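Local coordinates for SCO1/SenC family lipoprotein (Bacillus anthracis, PDB 4HDE) that belongs to the thioredoxin-like SCO1/SenC lipoproteins and probably takes part in copper delivery to cytochrome c oxidase, at residues A[33-43]-A[70-81]. Sequence-based numbering, arbitrary orientation.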
loop_
_atom_site.group_PDB
_atom_site.type_symbol
_atom_site.label_atom_id
_atom_site.label_comp_id
_atom_site.label_asym_id
_atom_site.label_seq_id
_atom_site.Cartn_x
_atom_site.Cartn_y
_atom_site.Cartn_z
ATOM N N LYS A 33 -11.608 -8.604 -0.856
ATOM C CA LYS A 33 -11.749 -7.194 -0.525
ATOM C C LYS A 33 -11.123 -6.332 -1.613
ATOM O O LYS A 33 -10.245 -6.781 -2.357
ATOM C CB LYS A 33 -11.125 -6.890 0.844
ATOM C CG LYS A 33 -11.891 -7.510 2.025
ATOM C CD LYS A 33 -11.178 -7.294 3.348
ATOM C CE LYS A 33 -11.980 -7.855 4.501
ATOM N NZ LYS A 33 -13.201 -7.033 4.732
ATOM N N VAL A 34 -11.588 -5.093 -1.708
ATOM C CA VAL A 34 -10.957 -4.097 -2.557
ATOM C C VAL A 34 -9.898 -3.429 -1.695
ATOM O O VAL A 34 -10.174 -3.026 -0.556
ATOM C CB VAL A 34 -11.998 -3.061 -3.040
ATOM C CG1 VAL A 34 -11.330 -1.903 -3.800
ATOM C CG2 VAL A 34 -13.044 -3.742 -3.914
ATOM N N TRP A 35 -8.680 -3.329 -2.211
ATOM C CA TRP A 35 -7.626 -2.700 -1.436
ATOM C C TRP A 35 -6.677 -1.847 -2.257
ATOM O O TRP A 35 -6.596 -1.963 -3.475
ATOM C CB TRP A 35 -6.876 -3.715 -0.565
ATOM C CG TRP A 35 -6.247 -4.915 -1.234
ATOM C CD1 TRP A 35 -6.890 -5.977 -1.792
ATOM C CD2 TRP A 35 -4.843 -5.208 -1.326
ATOM N NE1 TRP A 35 -5.976 -6.909 -2.239
ATOM C CE2 TRP A 35 -4.714 -6.455 -1.966
ATOM C CE3 TRP A 35 -3.685 -4.532 -0.929
ATOM C CZ2 TRP A 35 -3.473 -7.039 -2.231
ATOM C CZ3 TRP A 35 -2.449 -5.121 -1.186
ATOM C CH2 TRP A 35 -2.355 -6.356 -1.835
ATOM N N VAL A 36 -6.013 -0.938 -1.555
ATOM C CA VAL A 36 -5.062 -0.026 -2.166
ATOM C C VAL A 36 -3.710 -0.248 -1.518
ATOM O O VAL A 36 -3.606 -0.294 -0.293
ATOM C CB VAL A 36 -5.486 1.429 -1.952
ATOM C CG1 VAL A 36 -4.519 2.376 -2.634
ATOM C CG2 VAL A 36 -6.896 1.646 -2.483
ATOM N N ALA A 37 -2.681 -0.401 -2.345
ATOM C CA ALA A 37 -1.325 -0.674 -1.864
ATOM C C ALA A 37 -0.354 0.462 -2.203
ATOM O O ALA A 37 -0.444 1.088 -3.269
ATOM C CB ALA A 37 -0.814 -1.968 -2.458
ATOM N N ASP A 38 0.578 0.720 -1.287
ATOM C CA ASP A 38 1.769 1.482 -1.619
ATOM C C ASP A 38 3.012 0.870 -0.964
ATOM O O ASP A 38 2.906 -0.072 -0.171
ATOM C CB ASP A 38 1.594 2.985 -1.320
ATOM C CG ASP A 38 1.590 3.315 0.164
ATOM O OD1 ASP A 38 1.479 2.406 1.005
ATOM O OD2 ASP A 38 1.677 4.530 0.504
ATOM N N PHE A 39 4.171 1.415 -1.326
ATOM C CA PHE A 39 5.478 1.004 -0.804
ATOM C C PHE A 39 6.132 2.213 -0.153
ATOM O O PHE A 39 6.124 3.301 -0.723
ATOM C CB PHE A 39 6.353 0.465 -1.937
ATOM C CG PHE A 39 5.879 -0.850 -2.481
ATOM C CD1 PHE A 39 6.424 -2.036 -2.020
ATOM C CD2 PHE A 39 4.877 -0.910 -3.442
ATOM C CE1 PHE A 39 5.988 -3.264 -2.507
ATOM C CE2 PHE A 39 4.437 -2.139 -3.932
ATOM C CZ PHE A 39 4.994 -3.314 -3.458
HETATM N N MSE A 40 6.702 2.026 1.028
HETATM C CA MSE A 40 7.280 3.135 1.779
HETATM C C MSE A 40 8.264 2.628 2.819
HETATM O O MSE A 40 8.480 1.430 2.949
HETATM C CB MSE A 40 6.174 3.929 2.467
HETATM C CG MSE A 40 5.192 3.060 3.237
HETATM SE SE MSE A 40 4.610 3.880 4.897
HETATM C CE MSE A 40 6.164 3.469 5.992
ATOM N N PHE A 41 8.899 3.547 3.535
ATOM C CA PHE A 41 9.756 3.166 4.655
ATOM C C PHE A 41 9.790 4.286 5.675
ATOM O O PHE A 41 9.646 5.453 5.320
ATOM C CB PHE A 41 11.161 2.705 4.214
ATOM C CG PHE A 41 12.023 3.778 3.595
ATOM C CD1 PHE A 41 13.157 4.247 4.250
ATOM C CD2 PHE A 41 11.730 4.269 2.333
ATOM C CE1 PHE A 41 13.957 5.221 3.663
ATOM C CE2 PHE A 41 12.530 5.234 1.741
ATOM C CZ PHE A 41 13.626 5.716 2.406
ATOM N N THR A 42 9.955 3.937 6.946
ATOM C CA THR A 42 9.768 4.925 8.007
ATOM C C THR A 42 10.903 5.930 8.134
ATOM O O THR A 42 10.701 7.013 8.676
ATOM C CB THR A 42 9.484 4.289 9.394
ATOM O OG1 THR A 42 10.679 3.715 9.930
ATOM C CG2 THR A 42 8.397 3.227 9.290
ATOM N N ASN A 43 12.087 5.596 7.634
ATOM C CA ASN A 43 13.204 6.534 7.706
ATOM C C ASN A 43 13.350 7.410 6.465
ATOM O O ASN A 43 14.385 8.037 6.260
ATOM C CB ASN A 43 14.511 5.803 8.010
ATOM C CG ASN A 43 14.617 5.395 9.466
ATOM O OD1 ASN A 43 14.878 6.227 10.338
ATOM N ND2 ASN A 43 14.403 4.113 9.741
ATOM N N GLN A 70 -9.705 -1.617 1.941
ATOM C CA GLN A 70 -8.536 -1.796 2.803
ATOM C C GLN A 70 -7.345 -1.038 2.243
ATOM O O GLN A 70 -7.236 -0.814 1.039
ATOM C CB GLN A 70 -8.158 -3.277 2.888
ATOM C CG GLN A 70 -9.231 -4.145 3.515
ATOM C CD GLN A 70 -9.413 -3.876 4.991
ATOM O OE1 GLN A 70 -8.440 -3.729 5.740
ATOM N NE2 GLN A 70 -10.667 -3.828 5.431
ATOM N N PHE A 71 -6.444 -0.650 3.142
ATOM C CA PHE A 71 -5.199 0.008 2.775
ATOM C C PHE A 71 -4.039 -0.809 3.282
ATOM O O PHE A 71 -4.078 -1.328 4.401
ATOM C CB PHE A 71 -5.171 1.428 3.341
ATOM C CG PHE A 71 -6.231 2.312 2.744
ATOM C CD1 PHE A 71 -5.991 2.979 1.565
ATOM C CD2 PHE A 71 -7.483 2.408 3.327
ATOM C CE1 PHE A 71 -6.984 3.764 0.986
ATOM C CE2 PHE A 71 -8.469 3.186 2.757
ATOM C CZ PHE A 71 -8.220 3.853 1.591
ATOM N N VAL A 72 -3.022 -0.936 2.438
ATOM C CA VAL A 72 -1.838 -1.719 2.774
ATOM C C VAL A 72 -0.602 -0.956 2.347
ATOM O O VAL A 72 -0.493 -0.533 1.201
ATOM C CB VAL A 72 -1.858 -3.097 2.075
ATOM C CG1 VAL A 72 -0.572 -3.884 2.356
ATOM C CG2 VAL A 72 -3.085 -3.895 2.506
ATOM N N SER A 73 0.325 -0.784 3.285
ATOM C CA SER A 73 1.622 -0.175 2.987
ATOM C C SER A 73 2.717 -1.195 3.254
ATOM O O SER A 73 2.850 -1.675 4.379
ATOM C CB SER A 73 1.866 1.046 3.876
ATOM O OG SER A 73 0.860 2.041 3.677
ATOM N N PHE A 74 3.507 -1.519 2.239
ATOM C CA PHE A 74 4.612 -2.461 2.402
ATOM C C PHE A 74 5.881 -1.694 2.726
ATOM O O PHE A 74 6.239 -0.782 1.973
ATOM C CB PHE A 74 4.873 -3.253 1.114
ATOM C CG PHE A 74 3.711 -4.082 0.641
ATOM C CD1 PHE A 74 3.496 -5.352 1.156
ATOM C CD2 PHE A 74 2.865 -3.614 -0.353
ATOM C CE1 PHE A 74 2.440 -6.129 0.718
ATOM C CE2 PHE A 74 1.794 -4.396 -0.800
ATOM C CZ PHE A 74 1.595 -5.658 -0.262
ATOM N N SER A 75 6.593 -2.075 3.785
ATOM C CA SER A 75 7.894 -1.468 4.042
ATOM C C SER A 75 8.948 -1.986 3.070
ATOM O O SER A 75 9.093 -3.201 2.861
ATOM C CB SER A 75 8.374 -1.724 5.470
ATOM O OG SER A 75 9.710 -1.242 5.625
ATOM N N VAL A 76 9.695 -1.058 2.478
ATOM C CA VAL A 76 10.836 -1.418 1.648
ATOM C C VAL A 76 12.152 -1.299 2.405
ATOM O O VAL A 76 13.220 -1.375 1.804
ATOM C CB VAL A 76 10.886 -0.595 0.349
ATOM C CG1 VAL A 76 9.635 -0.858 -0.484
ATOM C CG2 VAL A 76 11.034 0.894 0.654
ATOM N N ASP A 77 12.080 -1.128 3.718
ATOM C CA ASP A 77 13.280 -1.141 4.549
ATOM C C ASP A 77 13.059 -2.032 5.772
ATOM O O ASP A 77 13.160 -1.571 6.901
ATOM C CB ASP A 77 13.627 0.293 4.970
ATOM C CG ASP A 77 15.026 0.423 5.546
ATOM O OD1 ASP A 77 15.878 -0.462 5.299
ATOM O OD2 ASP A 77 15.276 1.430 6.235
ATOM N N PRO A 78 12.783 -3.323 5.545
ATOM C CA PRO A 78 12.432 -4.192 6.673
ATOM C C PRO A 78 13.579 -4.422 7.655
ATOM O O PRO A 78 13.321 -4.870 8.771
ATOM C CB PRO A 78 12.025 -5.507 5.985
ATOM C CG PRO A 78 12.759 -5.475 4.655
ATOM C CD PRO A 78 12.699 -4.027 4.253
ATOM N N ASP A 79 14.821 -4.153 7.253
ATOM C CA ASP A 79 15.948 -4.266 8.181
ATOM C C ASP A 79 15.828 -3.253 9.317
ATOM O O ASP A 79 16.324 -3.489 10.423
ATOM C CB ASP A 79 17.293 -4.090 7.451
ATOM C CG ASP A 79 17.567 -5.200 6.454
ATOM O OD1 ASP A 79 17.312 -6.379 6.784
ATOM O OD2 ASP A 79 18.040 -4.890 5.335
ATOM N N LEU A 80 15.176 -2.124 9.046
ATOM C CA LEU A 80 14.976 -1.097 10.069
ATOM C C LEU A 80 13.529 -1.022 10.553
ATOM O O LEU A 80 13.278 -0.754 11.727
ATOM C CB LEU A 80 15.429 0.283 9.574
ATOM C CG LEU A 80 16.940 0.519 9.534
ATOM C CD1 LEU A 80 17.213 1.974 9.189
ATOM C CD2 LEU A 80 17.585 0.159 10.864
ATOM N N ASP A 81 12.580 -1.259 9.653
ATOM C CA ASP A 81 11.166 -1.135 9.997
ATOM C C ASP A 81 10.639 -2.424 10.598
ATOM O O ASP A 81 10.341 -3.375 9.873
ATOM C CB ASP A 81 10.320 -0.778 8.769
ATOM C CG ASP A 81 10.597 0.616 8.241
ATOM O OD1 ASP A 81 11.328 1.380 8.902
ATOM O OD2 ASP A 81 10.059 0.960 7.165
HETATM O O HOH W 1 -12.900 -4.216 3.602
HETATM O O HOH W 2 13.223 2.813 7.474
#
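F39 presents one ring face to F74, whose CD2 sits over its rim; with the planes at 26° and the centroids 5.0 Å apart, the rings are slid too far for a full stack. V76 CG1 comes to the F39 edge. The F74 ring takes V72 CG1, from its own strand, over one face, A37 CB at its edge, and its CZ lies near the plane of the W35 indole. V72 CG2 packs obliquely against W35 CE3 at 3.5 Å. With its CG between backbone N and carbonyl carbon (chi1 56°), the W35 indole lies across V72.

Beneath these rings strands 35-40 and 70-75 run parallel, tied by backbone bonds from Q70 N to V34 O through to V76 N to M40 O. On the opposite face of the sheet V36 lies beside F71, and buried S73 OG donates to the syn lone pair of D38 OD1 at 2.8 Å, while W100 NE1 also bonds this hydroxyl.

Past the strands, the D81 carboxylate ties the two loops together. Its OD2 accepts T42 N at 3.0 Å and S75 OG at 2.7 Å from opposite faces of the carboxylate plane, and T42 OG1 reaches D81 OD1 at 2.6 Å from well above that plane. Such a grip fixes the carboxylate's rotation. S75 OG also accepts D77 N, an ST turn. One water bridges N43, D77 OD2 and D81 OD1; D77 OD1 pairs with K125.

The strands are neighbours in a right-handed beta-alpha-beta crossover of the thioredoxin-like fold, through helix 48-64, which packs on the D38 and M40 side. F114 and F119 of helix 108-119 meet F74 and F39 on the other face, and strands 136-140 and 100-103 flank the pair.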